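TrwC protein (Escherichia coli, PDB 1OMH) recognises and processes origin-of-transfer DNA as a conjugative relaxase, probably nicking one plasmid strand through this N-terminal, metal-binding domain. Local coordinates at residues L84-A90 / L160-I166; A113-T117 / V195-L200; L221-D225 / G289-S293; Q238-Y243 / A260-S265. Numbering follows the deposited sequence.

Interaction 1 of 4, residues L84-A90 / L160-I166; sequences LDLTFSA and LHTHAVI. With SO4 (sulfate ion), chain C; nucleotides of chain A.
Two extended strands, 84-89 and 160-166, run antiparallel, their short axes 4.6 Å apart at 159°. Leu84-Ile166, Leu86-Ala164 and Phe88-Thr162 are hydrogen-bonded pairs; Ala90 N to Leu160 O (3.0 Å) prolongs the register. Asp85-Val165, Thr87-His163 and Ser89-His161 are non-hydrogen-bonded pairs. These are central strands of the five-stranded antiparallel relaxase sheet; strand 160-166 supplies His161 and His163 to the zinc or copper site seen in other crystals, which His150 of strand 145-152 completes. His163 (m, chi2 -73°) donates ND1 to Asp85 OD2 (2.9 Å; Asp85 t), a His-carboxylate hydrogen bond consistent with holding the ring so that His163 NE2 donates to sulfate O3 at 2.7 Å. His161 takes p; its NE2 donates to the same O3 at 3.0 Å, its ND1 to Gln159 O. In this metal-free model that sulfate is probably from the crystallisation liquor. On the reverse face Phe88 (m) puts CE1 3.9 Å from Ala164 CB, and Leu86 CG (m, t) meets Ile166 CD1 at 3.7 Å.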
# COMPACT_ATOMS: atom_id res chain seq x y z
N LEU B 84 10.67 1.71 1.03
CA LEU B 84 9.91 0.84 0.14
C LEU B 84 8.45 1.00 0.53
O LEU B 84 8.08 0.72 1.67
CB LEU B 84 10.35 -0.61 0.35
CG LEU B 84 9.60 -1.67 -0.47
CD1 LEU B 84 9.78 -1.39 -1.96
CD2 LEU B 84 10.14 -3.06 -0.11
N ASP B 85 7.64 1.46 -0.41
CA ASP B 85 6.22 1.64 -0.14
C ASP B 85 5.42 0.43 -0.61
O ASP B 85 5.48 0.06 -1.78
CB ASP B 85 5.70 2.89 -0.86
CG ASP B 85 4.22 3.16 -0.59
OD1 ASP B 85 3.63 2.50 0.30
OD2 ASP B 85 3.65 4.04 -1.26
N LEU B 86 4.70 -0.19 0.31
CA LEU B 86 3.85 -1.32 -0.03
C LEU B 86 2.43 -0.77 0.08
O LEU B 86 1.96 -0.44 1.17
CB LEU B 86 4.06 -2.50 0.93
CG LEU B 86 5.41 -3.22 0.95
CD1 LEU B 86 5.31 -4.49 1.80
CD2 LEU B 86 5.85 -3.59 -0.45
N THR B 87 1.76 -0.64 -1.06
CA THR B 87 0.40 -0.10 -1.09
C THR B 87 -0.64 -1.22 -1.18
O THR B 87 -0.74 -1.90 -2.20
CB THR B 87 0.22 0.83 -2.29
OG1 THR B 87 1.14 1.93 -2.17
CG2 THR B 87 -1.20 1.37 -2.36
N PHE B 88 -1.39 -1.38 -0.09
CA PHE B 88 -2.44 -2.39 0.01
C PHE B 88 -3.79 -1.74 -0.32
O PHE B 88 -4.19 -0.80 0.35
CB PHE B 88 -2.53 -2.94 1.44
CG PHE B 88 -1.30 -3.65 1.91
CD1 PHE B 88 -0.21 -2.93 2.39
CD2 PHE B 88 -1.24 -5.04 1.89
CE1 PHE B 88 0.94 -3.60 2.85
CE2 PHE B 88 -0.10 -5.71 2.34
CZ PHE B 88 0.99 -4.99 2.82
N SER B 89 -4.48 -2.26 -1.32
CA SER B 89 -5.78 -1.72 -1.70
C SER B 89 -6.85 -2.80 -1.66
O SER B 89 -6.66 -3.89 -2.18
CB SER B 89 -5.69 -1.13 -3.11
OG SER B 89 -4.69 -0.12 -3.15
N ALA B 90 -7.97 -2.48 -1.04
CA ALA B 90 -9.07 -3.42 -0.93
C ALA B 90 -9.91 -3.46 -2.20
O ALA B 90 -9.86 -2.53 -3.02
CB ALA B 90 -9.95 -3.03 0.25
N LEU B 160 -10.35 2.32 -0.19
CA LEU B 160 -9.64 2.00 1.04
C LEU B 160 -8.27 1.40 0.73
O LEU B 160 -8.17 0.31 0.17
CB LEU B 160 -10.47 1.01 1.87
CG LEU B 160 -9.94 0.54 3.22
CD1 LEU B 160 -9.73 1.72 4.16
CD2 LEU B 160 -10.95 -0.44 3.83
N HIS B 161 -7.22 2.12 1.10
CA HIS B 161 -5.87 1.64 0.85
C HIS B 161 -4.91 2.20 1.88
O HIS B 161 -5.13 3.27 2.45
CB HIS B 161 -5.40 2.01 -0.56
CG HIS B 161 -5.36 3.48 -0.84
ND1 HIS B 161 -6.50 4.25 -0.95
CD2 HIS B 161 -4.32 4.32 -1.05
CE1 HIS B 161 -6.17 5.49 -1.23
NE2 HIS B 161 -4.85 5.57 -1.29
N THR B 162 -3.82 1.47 2.11
CA THR B 162 -2.82 1.89 3.07
C THR B 162 -1.45 1.88 2.45
O THR B 162 -1.07 0.92 1.77
CB THR B 162 -2.78 0.97 4.31
OG1 THR B 162 -4.02 1.04 5.01
CG2 THR B 162 -1.65 1.39 5.25
N HIS B 163 -0.72 2.97 2.67
CA HIS B 163 0.64 3.09 2.19
C HIS B 163 1.53 2.67 3.34
O HIS B 163 1.68 3.41 4.31
CB HIS B 163 0.97 4.55 1.83
CG HIS B 163 0.37 5.01 0.54
ND1 HIS B 163 0.84 4.60 -0.69
CD2 HIS B 163 -0.66 5.85 0.29
CE1 HIS B 163 0.13 5.17 -1.64
NE2 HIS B 163 -0.79 5.93 -1.08
N ALA B 164 2.10 1.47 3.26
CA ALA B 164 2.99 0.96 4.29
C ALA B 164 4.41 1.33 3.86
O ALA B 164 5.01 0.66 3.02
CB ALA B 164 2.86 -0.56 4.41
N VAL B 165 4.93 2.41 4.44
CA VAL B 165 6.27 2.85 4.09
C VAL B 165 7.34 2.19 4.95
O VAL B 165 7.55 2.55 6.11
CB VAL B 165 6.39 4.39 4.21
CG1 VAL B 165 7.78 4.83 3.77
CG2 VAL B 165 5.32 5.06 3.35
N ILE B 166 8.01 1.21 4.36
CA ILE B 166 9.08 0.50 5.05
C ILE B 166 10.33 1.35 4.86
O ILE B 166 10.83 1.49 3.74
CB ILE B 166 9.34 -0.90 4.44
CG1 ILE B 166 8.12 -1.81 4.63
CG2 ILE B 166 10.53 -1.54 5.13
CD1 ILE B 166 6.91 -1.42 3.82
S SO4 C . -2.99 8.29 -3.18
O1 SO4 C . -3.07 9.12 -1.96
O2 SO4 C . -4.29 8.28 -3.87
O3 SO4 C . -2.63 6.91 -2.80
O4 SO4 C . -1.95 8.84 -4.07
P DT A 23 -11.19 -4.44 -10.55
OP1 DT A 23 -12.26 -4.95 -9.66
OP2 DT A 23 -11.38 -4.46 -12.02
O5' DT A 23 -10.78 -2.96 -10.08
C5' DT A 23 -11.76 -1.89 -9.95
C4' DT A 23 -11.44 -1.05 -8.72
O4' DT A 23 -11.24 -1.95 -7.63
C3' DT A 23 -10.21 -0.12 -8.77
O3' DT A 23 -10.77 1.16 -8.42
C2' DT A 23 -9.61 -0.25 -7.38
C1' DT A 23 -10.22 -1.50 -6.78
N1 DT A 23 -9.40 -2.66 -6.38
C2 DT A 23 -8.32 -2.48 -5.55
O2 DT A 23 -7.91 -1.38 -5.24
N3 DT A 23 -7.76 -3.64 -5.09
C4 DT A 23 -8.14 -4.94 -5.39
O4 DT A 23 -7.55 -5.88 -4.87
C5 DT A 23 -9.23 -5.05 -6.34
C7 DT A 23 -9.70 -6.41 -6.76
C6 DT A 23 -9.78 -3.92 -6.79

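Interaction 2 of 4, residues A113-T117 / V195-L200; sequences AVART and VYNAEL
Helix-helix packing against one face of the central relaxase sheet brings 113-117, within helix 104-122, onto 195-200, within helix 189-206. Both segments are regular alpha-helix; their axes approach to 8.5 Å and their directions differ by 136°. The closest CA pair, Ala113-Glu199 at 4.9 Å, shows how the small alanine lets the backbones draw together: Ala113 CB lies 3.6 Å from Tyr196 CD1, 3.8 Å from Glu199 CB and 4.0 Å from Leu200 CB. Val114 CG2 adds a contact of 3.9 Å with Tyr196 CE1.

Arg116, with chi1 m and an otherwise extended chain, places NH1 2.8 Å from Glu199 OE2 in a hydrogen-bonded salt bridge (angle 143°); Glu199 folds back with m, m angles to meet it. The same NH1 is also salt-bridged to Glu203, so it serves two carboxylates one helical turn apart. Tyr196, chi1 t, directs its ring toward the sheet, where it meets Phe88, and its OH is hydrogen-bonded to His110 ND1. Thr117, chi1 m, is satisfied within its own helix: OG1 donates to Ala113 O at 2.7 Å. That hydroxyl sits close to the partner backbone, Thr117 OG1 lying 3.2 Å from Tyr196 CA.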
# COMPACT_ATOMS: atom_id res chain seq x y z
N ALA B 113 -5.53 -7.12 8.16
CA ALA B 113 -4.94 -7.84 7.04
C ALA B 113 -3.61 -7.21 6.66
O ALA B 113 -2.66 -7.91 6.33
CB ALA B 113 -5.90 -7.84 5.85
N VAL B 114 -3.54 -5.88 6.72
CA VAL B 114 -2.31 -5.16 6.41
C VAL B 114 -1.23 -5.48 7.46
O VAL B 114 -0.10 -5.77 7.12
CB VAL B 114 -2.53 -3.62 6.39
CG1 VAL B 114 -1.20 -2.91 6.28
CG2 VAL B 114 -3.42 -3.24 5.20
N ALA B 115 -1.60 -5.42 8.74
CA ALA B 115 -0.66 -5.69 9.82
C ALA B 115 -0.09 -7.11 9.75
O ALA B 115 1.11 -7.32 9.93
CB ALA B 115 -1.32 -5.45 11.17
N ARG B 116 -0.95 -8.09 9.49
CA ARG B 116 -0.51 -9.48 9.41
C ARG B 116 0.40 -9.72 8.21
O ARG B 116 1.36 -10.49 8.29
CB ARG B 116 -1.73 -10.40 9.36
CG ARG B 116 -2.50 -10.44 10.67
CD ARG B 116 -3.84 -11.15 10.50
NE ARG B 116 -4.64 -11.09 11.71
CZ ARG B 116 -5.93 -11.43 11.77
NH1 ARG B 116 -6.56 -11.84 10.68
NH2 ARG B 116 -6.58 -11.35 12.92
N THR B 117 0.11 -9.05 7.10
CA THR B 117 0.93 -9.22 5.92
C THR B 117 2.31 -8.62 6.17
O THR B 117 3.33 -9.19 5.78
CB THR B 117 0.29 -8.56 4.69
OG1 THR B 117 -1.03 -9.08 4.51
CG2 THR B 117 1.10 -8.85 3.43
N VAL B 195 -1.44 -12.96 0.70
CA VAL B 195 -1.61 -13.04 2.15
C VAL B 195 -2.61 -11.98 2.62
O VAL B 195 -3.44 -12.23 3.49
CB VAL B 195 -0.27 -12.82 2.88
CG1 VAL B 195 -0.50 -12.83 4.38
CG2 VAL B 195 0.74 -13.90 2.47
N TYR B 196 -2.50 -10.77 2.05
CA TYR B 196 -3.42 -9.69 2.42
C TYR B 196 -4.83 -10.12 2.02
O TYR B 196 -5.78 -9.99 2.79
CB TYR B 196 -3.05 -8.40 1.68
CG TYR B 196 -4.14 -7.34 1.69
CD1 TYR B 196 -4.36 -6.54 2.81
CD2 TYR B 196 -4.95 -7.16 0.57
CE1 TYR B 196 -5.39 -5.57 2.81
CE2 TYR B 196 -5.97 -6.21 0.57
CZ TYR B 196 -6.19 -5.42 1.69
OH TYR B 196 -7.21 -4.50 1.67
N ASN B 197 -4.95 -10.64 0.81
CA ASN B 197 -6.22 -11.10 0.27
C ASN B 197 -6.87 -12.14 1.19
O ASN B 197 -8.05 -12.04 1.54
CB ASN B 197 -6.00 -11.71 -1.12
CG ASN B 197 -7.20 -11.55 -2.03
OD1 ASN B 197 -7.44 -12.38 -2.90
ND2 ASN B 197 -7.94 -10.46 -1.85
N ALA B 198 -6.08 -13.14 1.58
CA ALA B 198 -6.56 -14.21 2.46
C ALA B 198 -7.04 -13.70 3.82
O ALA B 198 -8.14 -14.02 4.25
CB ALA B 198 -5.45 -15.26 2.67
N GLU B 199 -6.19 -12.91 4.48
CA GLU B 199 -6.53 -12.35 5.79
C GLU B 199 -7.76 -11.47 5.72
O GLU B 199 -8.63 -11.53 6.61
CB GLU B 199 -5.36 -11.54 6.34
CG GLU B 199 -4.10 -12.34 6.62
CD GLU B 199 -4.26 -13.26 7.82
OE1 GLU B 199 -3.35 -14.07 8.06
OE2 GLU B 199 -5.29 -13.15 8.52
N LEU B 200 -7.85 -10.64 4.68
CA LEU B 200 -9.00 -9.75 4.53
C LEU B 200 -10.29 -10.56 4.40
O LEU B 200 -11.27 -10.32 5.10
CB LEU B 200 -8.84 -8.85 3.30
CG LEU B 200 -10.03 -7.93 3.01
CD1 LEU B 200 -10.24 -7.00 4.19
CD2 LEU B 200 -9.78 -7.13 1.72

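Interaction 3 of 4, residues L221-D225 / G289-S293; sequences LAHID and GIDFS
A water-bridged meeting of two loops on the protein surface joins the turn that follows strand 219-221 to the last residues of this N-terminal relaxase fragment, beyond helix 274-287. Leu221 to Ile224 form a type I beta turn, with Ala222 and His223 as its two central residues and a closing bond from Ile224 N to Leu221 O of 3.2 Å. Asp225 then occupies the N-cap of helix 226-230. In the final segment, Gly289 has positive phi (73/28°) and ends its helix in a Schellman motif; Ile290 and Asp291 are extended.

The polar link is one water, which donates to His223 O at 2.7 Å and accepts from Asp291 N at 3.0 Å. His223 adopts p, chi2 -68°, bringing CD2, on the ring edge, 3.4 Å from Asp291 O. Its NE2 is hydrogen-bonded to Gln97 OE1, and Gln97 also donates NE2 to Phe292 O, so helix 92-99 ties both loops together.

Apolar contact comes from Ile224 (m, t): CD1 is 4.1 Å from Phe292 CE2 and CG1 4.3 Å from Ile290 CG2. Phe292, chi1 m, has its CA-to-CB bond directed away from the turn and packs on Leu96. Beyond it, Ser293 N donates to Asp291 OD1 (3.1 Å, 143°), the bond two residues back that defines an Asx turn.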
# COMPACT_ATOMS: atom_id res chain seq x y z
N LEU B 221 -17.50 -8.40 -2.51
CA LEU B 221 -18.65 -8.80 -1.73
C LEU B 221 -19.72 -9.26 -2.71
O LEU B 221 -20.05 -8.55 -3.66
CB LEU B 221 -19.15 -7.63 -0.88
CG LEU B 221 -18.08 -7.05 0.05
CD1 LEU B 221 -18.67 -5.91 0.86
CD2 LEU B 221 -17.56 -8.15 0.97
N ALA B 222 -20.27 -10.46 -2.49
CA ALA B 222 -21.27 -11.04 -3.37
C ALA B 222 -22.54 -10.22 -3.66
O ALA B 222 -23.16 -10.41 -4.71
CB ALA B 222 -21.67 -12.43 -2.85
N HIS B 223 -22.93 -9.33 -2.77
CA HIS B 223 -24.14 -8.55 -3.00
C HIS B 223 -23.97 -7.28 -3.83
O HIS B 223 -24.93 -6.53 -4.02
CB HIS B 223 -24.81 -8.21 -1.66
CG HIS B 223 -23.93 -7.45 -0.72
ND1 HIS B 223 -22.82 -8.00 -0.12
CD2 HIS B 223 -24.01 -6.18 -0.26
CE1 HIS B 223 -22.26 -7.11 0.67
NE2 HIS B 223 -22.96 -5.99 0.60
N ILE B 224 -22.76 -7.03 -4.32
CA ILE B 224 -22.51 -5.85 -5.14
C ILE B 224 -21.98 -6.34 -6.48
O ILE B 224 -20.93 -6.99 -6.54
CB ILE B 224 -21.48 -4.92 -4.45
CG1 ILE B 224 -22.01 -4.50 -3.08
CG2 ILE B 224 -21.22 -3.69 -5.31
CD1 ILE B 224 -21.07 -3.61 -2.29
N ASP B 225 -22.69 -6.03 -7.56
CA ASP B 225 -22.28 -6.50 -8.88
C ASP B 225 -21.24 -5.65 -9.60
O ASP B 225 -20.90 -4.55 -9.16
CB ASP B 225 -23.51 -6.70 -9.80
CG ASP B 225 -24.19 -5.40 -10.16
OD1 ASP B 225 -23.50 -4.39 -10.39
OD2 ASP B 225 -25.44 -5.39 -10.25
N GLY B 289 -28.25 1.56 -7.85
CA GLY B 289 -29.09 0.48 -7.36
C GLY B 289 -28.41 -0.48 -6.39
O GLY B 289 -28.80 -1.65 -6.31
N ILE B 290 -27.42 0.00 -5.66
CA ILE B 290 -26.71 -0.84 -4.70
C ILE B 290 -27.52 -1.02 -3.43
O ILE B 290 -28.05 -0.05 -2.88
CB ILE B 290 -25.35 -0.22 -4.28
CG1 ILE B 290 -24.43 -0.08 -5.50
CG2 ILE B 290 -24.68 -1.11 -3.23
CD1 ILE B 290 -23.12 0.61 -5.18
N ASP B 291 -27.61 -2.26 -2.98
CA ASP B 291 -28.32 -2.59 -1.76
C ASP B 291 -27.23 -3.12 -0.83
O ASP B 291 -26.77 -4.25 -0.99
CB ASP B 291 -29.39 -3.65 -2.02
CG ASP B 291 -30.01 -4.18 -0.74
OD1 ASP B 291 -30.01 -3.44 0.27
OD2 ASP B 291 -30.52 -5.32 -0.75
N PHE B 292 -26.81 -2.30 0.12
CA PHE B 292 -25.76 -2.68 1.06
C PHE B 292 -26.25 -3.69 2.09
O PHE B 292 -25.52 -4.03 3.03
CB PHE B 292 -25.20 -1.44 1.74
CG PHE B 292 -24.39 -0.55 0.82
CD1 PHE B 292 -24.88 0.69 0.42
CD2 PHE B 292 -23.15 -0.97 0.35
CE1 PHE B 292 -24.14 1.50 -0.45
CE2 PHE B 292 -22.41 -0.17 -0.51
CZ PHE B 292 -22.90 1.07 -0.91
N SER B 293 -27.49 -4.15 1.89
CA SER B 293 -28.20 -5.12 2.74
C SER B 293 -29.40 -4.52 3.46
O SER B 293 -29.82 -3.41 3.09
CB SER B 293 -27.27 -5.78 3.76
OG SER B 293 -26.54 -6.83 3.15
O HOH W 1 -26.09 -4.19 -4.65

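Interaction 4 of 4, residues Q238-Y243 / A260-S265; sequences QIAEWY and AAKVLS. With nucleotides of chain A.
Helical segments 238-243 and 260-264 cross at 127° with axes 8.8 Å apart, the nearest CA atoms being Ile239 and Ala261 at 5.7 Å. Aromatic contacts dominate. Trp242 (t, chi2 -80°) lies across the partner helix so that Ala261 CA sits 3.6 Å from the centroid of its five-membered ring, 17° off the normal, a CH-pi contact over the face. Apolar packing extends this: Trp242 CD1 touches Ala261 CB at 3.4 Å, Trp242 CH2 touches Leu264 CB at 3.4 Å, and Tyr243 CE1 (chi1 m) lies 3.5 Å from Ala261 CB. Ile239 (m, p) makes a van der Waals contact, CD1 to Ser265 OG, of 3.3 Å. Among polar groups, Ser265 (p) donates OG to Ala261 O, four residues back, at 2.6 Å, and is also bonded to Arg235. Lys262 NZ donates a hydrogen bond to O2 of DC24 of chain A at 2.7 Å. Two consecutive helices, 234-246 and 255-264, thus pack at a steep angle, Trp242 laid over Ala261 and Lys262 reaching the DNA.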
# COMPACT_ATOMS: atom_id res chain seq x y z
N GLN B 238 -10.77 5.52 -16.84
CA GLN B 238 -9.81 6.39 -17.52
C GLN B 238 -8.69 5.56 -18.14
O GLN B 238 -8.23 5.82 -19.25
CB GLN B 238 -9.26 7.43 -16.54
CG GLN B 238 -10.29 8.49 -16.15
CD GLN B 238 -9.82 9.43 -15.04
OE1 GLN B 238 -10.31 10.55 -14.90
NE2 GLN B 238 -8.87 8.97 -14.23
N ILE B 239 -8.23 4.55 -17.40
CA ILE B 239 -7.18 3.68 -17.90
C ILE B 239 -7.69 2.94 -19.15
O ILE B 239 -6.99 2.88 -20.17
CB ILE B 239 -6.73 2.66 -16.81
CG1 ILE B 239 -5.75 3.32 -15.83
CG2 ILE B 239 -6.00 1.49 -17.45
CD1 ILE B 239 -6.17 4.66 -15.30
N ALA B 240 -8.91 2.39 -19.09
CA ALA B 240 -9.47 1.68 -20.24
C ALA B 240 -9.61 2.59 -21.47
O ALA B 240 -9.34 2.16 -22.60
CB ALA B 240 -10.84 1.09 -19.88
N GLU B 241 -10.03 3.83 -21.25
CA GLU B 241 -10.19 4.76 -22.37
C GLU B 241 -8.84 5.06 -23.01
O GLU B 241 -8.76 5.23 -24.22
CB GLU B 241 -10.82 6.09 -21.93
CG GLU B 241 -11.40 6.87 -23.12
CD GLU B 241 -11.68 8.34 -22.82
OE1 GLU B 241 -12.12 8.66 -21.70
OE2 GLU B 241 -11.46 9.18 -23.72
N TRP B 242 -7.79 5.14 -22.20
CA TRP B 242 -6.46 5.44 -22.71
C TRP B 242 -6.01 4.34 -23.66
O TRP B 242 -5.51 4.63 -24.76
CB TRP B 242 -5.46 5.60 -21.55
CG TRP B 242 -4.11 6.10 -21.98
CD1 TRP B 242 -3.10 5.36 -22.54
CD2 TRP B 242 -3.63 7.44 -21.91
NE1 TRP B 242 -2.02 6.16 -22.81
CE2 TRP B 242 -2.32 7.45 -22.44
CE3 TRP B 242 -4.18 8.65 -21.46
CZ2 TRP B 242 -1.54 8.61 -22.52
CZ3 TRP B 242 -3.40 9.81 -21.54
CH2 TRP B 242 -2.10 9.78 -22.07
N TYR B 243 -6.19 3.08 -23.26
CA TYR B 243 -5.82 1.96 -24.12
C TYR B 243 -6.66 1.99 -25.40
O TYR B 243 -6.14 1.79 -26.50
CB TYR B 243 -6.04 0.62 -23.40
CG TYR B 243 -5.09 0.34 -22.26
CD1 TYR B 243 -3.74 0.66 -22.35
CD2 TYR B 243 -5.54 -0.29 -21.10
CE1 TYR B 243 -2.85 0.36 -21.31
CE2 TYR B 243 -4.67 -0.59 -20.05
CZ TYR B 243 -3.33 -0.26 -20.16
OH TYR B 243 -2.47 -0.55 -19.14
N ALA B 260 2.30 4.51 -18.86
CA ALA B 260 1.86 5.75 -19.48
C ALA B 260 0.34 5.90 -19.32
O ALA B 260 -0.16 6.99 -19.02
CB ALA B 260 2.24 5.76 -20.97
N ALA B 261 -0.38 4.81 -19.51
CA ALA B 261 -1.84 4.85 -19.40
C ALA B 261 -2.28 5.21 -17.98
O ALA B 261 -3.21 6.00 -17.80
CB ALA B 261 -2.41 3.51 -19.79
N LYS B 262 -1.61 4.63 -16.99
CA LYS B 262 -1.96 4.88 -15.59
C LYS B 262 -1.49 6.23 -15.05
O LYS B 262 -2.23 6.89 -14.32
CB LYS B 262 -1.40 3.77 -14.71
CG LYS B 262 -2.03 2.42 -14.98
CD LYS B 262 -1.48 1.35 -14.06
CE LYS B 262 -2.11 0.01 -14.36
NZ LYS B 262 -1.81 -0.95 -13.27
N VAL B 263 -0.28 6.63 -15.40
CA VAL B 263 0.26 7.89 -14.90
C VAL B 263 -0.26 9.12 -15.63
O VAL B 263 -0.66 10.09 -15.00
CB VAL B 263 1.80 7.88 -14.93
CG1 VAL B 263 2.35 9.20 -14.39
CG2 VAL B 263 2.33 6.72 -14.09
N LEU B 264 -0.26 9.06 -16.96
CA LEU B 264 -0.70 10.20 -17.76
C LEU B 264 -2.20 10.51 -17.71
O LEU B 264 -2.61 11.59 -18.13
CB LEU B 264 -0.26 10.02 -19.22
CG LEU B 264 1.25 10.05 -19.44
CD1 LEU B 264 1.58 9.84 -20.91
CD2 LEU B 264 1.81 11.38 -18.94
N SER B 265 -3.00 9.59 -17.19
CA SER B 265 -4.44 9.82 -17.10
C SER B 265 -4.81 10.15 -15.66
O SER B 265 -5.97 10.41 -15.35
CB SER B 265 -5.21 8.59 -17.56
OG SER B 265 -5.06 7.50 -16.65
P DC A 24 -10.29 2.53 -9.10
OP1 DC A 24 -10.73 3.55 -8.11
OP2 DC A 24 -10.81 2.58 -10.49
O5' DC A 24 -8.69 2.50 -9.16
C5' DC A 24 -7.86 2.82 -8.03
C4' DC A 24 -6.42 2.56 -8.40
O4' DC A 24 -6.36 1.26 -9.01
C3' DC A 24 -5.84 3.54 -9.43
O3' DC A 24 -4.81 4.22 -8.68
C2' DC A 24 -4.95 2.67 -10.30
C1' DC A 24 -5.41 1.25 -10.05
N1 DC A 24 -5.90 0.43 -11.17
C2 DC A 24 -4.96 -0.10 -12.05
O2 DC A 24 -3.77 0.22 -11.92
N3 DC A 24 -5.36 -0.96 -13.02
C4 DC A 24 -6.65 -1.28 -13.13
N4 DC A 24 -7.00 -2.15 -14.07
C5 DC A 24 -7.64 -0.72 -12.27
C6 DC A 24 -7.23 0.14 -11.32

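In the fold
The centre of interaction 1 lies about 1 Å from that of the chain, and the contact carries two of the three metal-site histidines. Interaction 2, its centre 12 Å away, packs directly on the sheet face opposite those histidines: Phe88 CD2 is 3.6 Å from Tyr196 CD1, and Phe88 CE2 is 3.5 Å from Thr117 CG2. Their segments alternate along the chain, interlocking the sheet with its helices. The DNA joins interactions 1 and 4, whose centres are 22 Å apart: consecutive nucleotides DT23 and DC24 of chain A meet Ser89 and Lys262, the former through a weak bond. Interaction 3, its centre about 26 Å from that of interaction 1, closes the loop containing interaction 4.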